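Local coordinates for protein glycerophosphoryl diester phosphodiesterase (Agrobacterium tumefaciens str. C58, PDB 3KS5) that belongs to the glycerophosphoryl diester phosphodiesterase family, folds as a TIM barrel and holds an iron(III) ion among acidic side chains, at residues E33-L38 with R103-P108. Numbering follows the deposited sequence.
Sequences EVEFDL and RCEIKP. With FE (Fe (III) ion), chain C; ACT (acetate ion), chain D.
The ring of F36 presents one face to C104, whose CA stands 4.3 Å from the ring centroid as a CH-pi contact, while the sulfur lies obliquely to the ring. A second flat group, the guanidinium of R103, has a water at its edge, in plane; this water accepts from NE and donates to E35 OE2. Both belong to neighbouring parallel strands of a TIM barrel, and the pair illustrates how alternation divides a barrel strand between two environments. F36, L38 and C104 turn to the layer of helix 118-128, where V122 touches both L38 and C104; E35, D37, R103 and E105 turn to the opposite face, which carries the metal. Hydrogen bonds from R103 N to V34 O, F36 N to R103 O and E105 N to F36 O (2.8 Å) join the backbones, followed by a weak bond from L38 N to E105 O.

Iron(III) is gripped from both strands: by E35 OE2 at 2.4 Å, D37 OD1 at 2.2 Å and E105 OE1 at 2.4 Å. A water and one further ligand from outside the two segments also bind the iron. D37 and E105 run side by side with their carboxylate planes 69° apart, and the cation that both oxygens bind probably offsets their mutual repulsion. E35 reaches the iron by a bend at chi2 (-86°), after CG leaves anti to the backbone N. Beside R103, a water donates to E33 OE1 and accepts only weakly from R103 NH1, while E33 OE2 forms a salt bridge with R4. At the far end K107 NZ forms a salt bridge with E105 OE2, which it meets from above the carboxylate plane, and donates to acetate OXT at 2.6 Å.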
loop_
_atom_site.group_PDB
_atom_site.type_symbol
_atom_site.label_atom_id
_atom_site.label_comp_id
_atom_site.label_asym_id
_atom_site.label_seq_id
_atom_site.Cartn_x
_atom_site.Cartn_y
_atom_site.Cartn_z
ATOM N N GLU A 33 1.495 -6.135 8.219
ATOM C CA GLU A 33 1.516 -5.994 6.765
ATOM C C GLU A 33 2.717 -5.226 6.237
ATOM O O GLU A 33 3.324 -4.441 6.949
ATOM C CB GLU A 33 0.229 -5.286 6.279
ATOM C CG GLU A 33 -1.090 -6.034 6.605
ATOM C CD GLU A 33 -2.341 -5.217 6.307
ATOM O OE1 GLU A 33 -2.219 -4.133 5.690
ATOM O OE2 GLU A 33 -3.453 -5.649 6.694
ATOM N N VAL A 34 3.073 -5.544 4.999
ATOM C CA VAL A 34 3.928 -4.711 4.203
ATOM C C VAL A 34 3.070 -4.105 3.037
ATOM O O VAL A 34 2.332 -4.837 2.344
ATOM C CB VAL A 34 5.139 -5.465 3.655
ATOM C CG1 VAL A 34 4.715 -6.613 2.767
ATOM C CG2 VAL A 34 6.085 -4.452 2.920
ATOM N N GLU A 35 3.181 -2.777 2.855
ATOM C CA GLU A 35 2.515 -2.041 1.790
ATOM C C GLU A 35 3.447 -1.768 0.668
ATOM O O GLU A 35 4.610 -1.416 0.889
ATOM C CB GLU A 35 1.970 -0.718 2.313
ATOM C CG GLU A 35 0.915 -0.040 1.382
ATOM C CD GLU A 35 1.471 0.843 0.278
ATOM O OE1 GLU A 35 2.698 1.171 0.266
ATOM O OE2 GLU A 35 0.654 1.202 -0.602
ATOM N N PHE A 36 2.939 -1.879 -0.546
ATOM C CA PHE A 36 3.740 -1.654 -1.720
ATOM C C PHE A 36 2.862 -1.387 -2.941
ATOM O O PHE A 36 1.673 -1.671 -2.930
ATOM C CB PHE A 36 4.651 -2.859 -1.987
ATOM C CG PHE A 36 3.903 -4.166 -2.131
ATOM C CD1 PHE A 36 3.548 -4.902 -1.009
ATOM C CD2 PHE A 36 3.595 -4.670 -3.385
ATOM C CE1 PHE A 36 2.828 -6.091 -1.135
ATOM C CE2 PHE A 36 2.887 -5.869 -3.519
ATOM C CZ PHE A 36 2.507 -6.576 -2.396
ATOM N N ASP A 37 3.502 -0.907 -4.001
ATOM C CA ASP A 37 2.869 -0.471 -5.232
ATOM C C ASP A 37 3.443 -1.322 -6.343
ATOM O O ASP A 37 4.578 -1.766 -6.219
ATOM C CB ASP A 37 3.210 1.013 -5.443
ATOM C CG ASP A 37 3.017 1.855 -4.165
ATOM O OD1 ASP A 37 1.866 2.162 -3.814
ATOM O OD2 ASP A 37 4.016 2.222 -3.484
ATOM N N LEU A 38 2.664 -1.572 -7.410
ATOM C CA LEU A 38 3.124 -2.368 -8.561
ATOM C C LEU A 38 2.846 -1.701 -9.887
ATOM O O LEU A 38 1.854 -0.987 -10.017
ATOM C CB LEU A 38 2.460 -3.767 -8.574
ATOM C CG LEU A 38 2.667 -4.651 -7.335
ATOM C CD1 LEU A 38 1.624 -5.819 -7.288
ATOM C CD2 LEU A 38 4.160 -5.163 -7.235
ATOM N N ARG A 103 -0.289 -5.822 1.543
ATOM C CA ARG A 103 -1.222 -4.733 1.236
ATOM C C ARG A 103 -0.698 -4.104 -0.049
ATOM O O ARG A 103 0.253 -3.321 -0.029
ATOM C CB ARG A 103 -1.297 -3.724 2.353
ATOM C CG ARG A 103 -2.060 -2.492 1.982
ATOM C CD ARG A 103 -2.092 -1.548 3.134
ATOM N NE ARG A 103 -2.596 -0.246 2.722
ATOM C CZ ARG A 103 -3.262 0.598 3.501
ATOM N NH1 ARG A 103 -3.613 0.282 4.735
ATOM N NH2 ARG A 103 -3.626 1.783 3.000
ATOM N N CYS A 104 -1.314 -4.487 -1.156
ATOM C CA CYS A 104 -0.880 -4.167 -2.496
ATOM C C CYS A 104 -1.641 -2.926 -2.954
ATOM O O CYS A 104 -2.836 -2.837 -2.656
ATOM C CB CYS A 104 -1.224 -5.367 -3.372
ATOM S SG CYS A 104 -0.838 -5.334 -5.104
ATOM N N GLU A 105 -0.975 -1.970 -3.631
ATOM C CA GLU A 105 -1.685 -0.843 -4.274
ATOM C C GLU A 105 -1.609 -0.889 -5.793
ATOM O O GLU A 105 -0.512 -1.014 -6.374
ATOM C CB GLU A 105 -1.195 0.535 -3.824
ATOM C CG GLU A 105 -2.130 1.659 -4.337
ATOM C CD GLU A 105 -1.776 3.045 -3.867
ATOM O OE1 GLU A 105 -1.083 3.206 -2.846
ATOM O OE2 GLU A 105 -2.258 3.995 -4.497
ATOM N N ILE A 106 -2.781 -0.776 -6.428
ATOM C CA ILE A 106 -2.891 -0.707 -7.882
ATOM C C ILE A 106 -2.819 0.790 -8.246
ATOM O O ILE A 106 -3.765 1.553 -8.018
ATOM C CB ILE A 106 -4.183 -1.382 -8.416
ATOM C CG1 ILE A 106 -4.359 -2.805 -7.857
ATOM C CG2 ILE A 106 -4.145 -1.515 -9.929
ATOM C CD1 ILE A 106 -3.200 -3.771 -8.213
ATOM N N LYS A 107 -1.662 1.202 -8.760
ATOM C CA LYS A 107 -1.384 2.593 -9.119
ATOM C C LYS A 107 -1.597 2.748 -10.610
ATOM O O LYS A 107 -1.361 1.804 -11.371
ATOM C CB LYS A 107 0.089 2.965 -8.829
ATOM C CG LYS A 107 0.495 3.224 -7.379
ATOM C CD LYS A 107 -0.033 4.522 -6.845
ATOM C CE LYS A 107 0.590 4.880 -5.492
ATOM N NZ LYS A 107 -0.208 5.858 -4.685
ATOM N N PRO A 108 -2.009 3.939 -11.053
ATOM C CA PRO A 108 -2.121 4.194 -12.475
ATOM C C PRO A 108 -0.768 4.532 -13.097
ATOM O O PRO A 108 0.242 4.690 -12.389
ATOM C CB PRO A 108 -3.070 5.403 -12.538
ATOM C CG PRO A 108 -2.852 6.116 -11.290
ATOM C CD PRO A 108 -2.425 5.108 -10.252
HETATM FE FE FE C . 1.099 3.130 -1.944
HETATM C C ACT D . 1.187 6.517 -1.525
HETATM O O ACT D . 2.167 6.597 -0.742
HETATM O OXT ACT D . 1.282 5.721 -2.509
HETATM C CH3 ACT D . -0.006 7.394 -1.226
HETATM O O HOH W 1 -4.455 -2.718 5.053
HETATM O O HOH W 2 -1.825 0.928 -0.051
HETATM O O HOH W 3 3.459 3.020 -1.283
#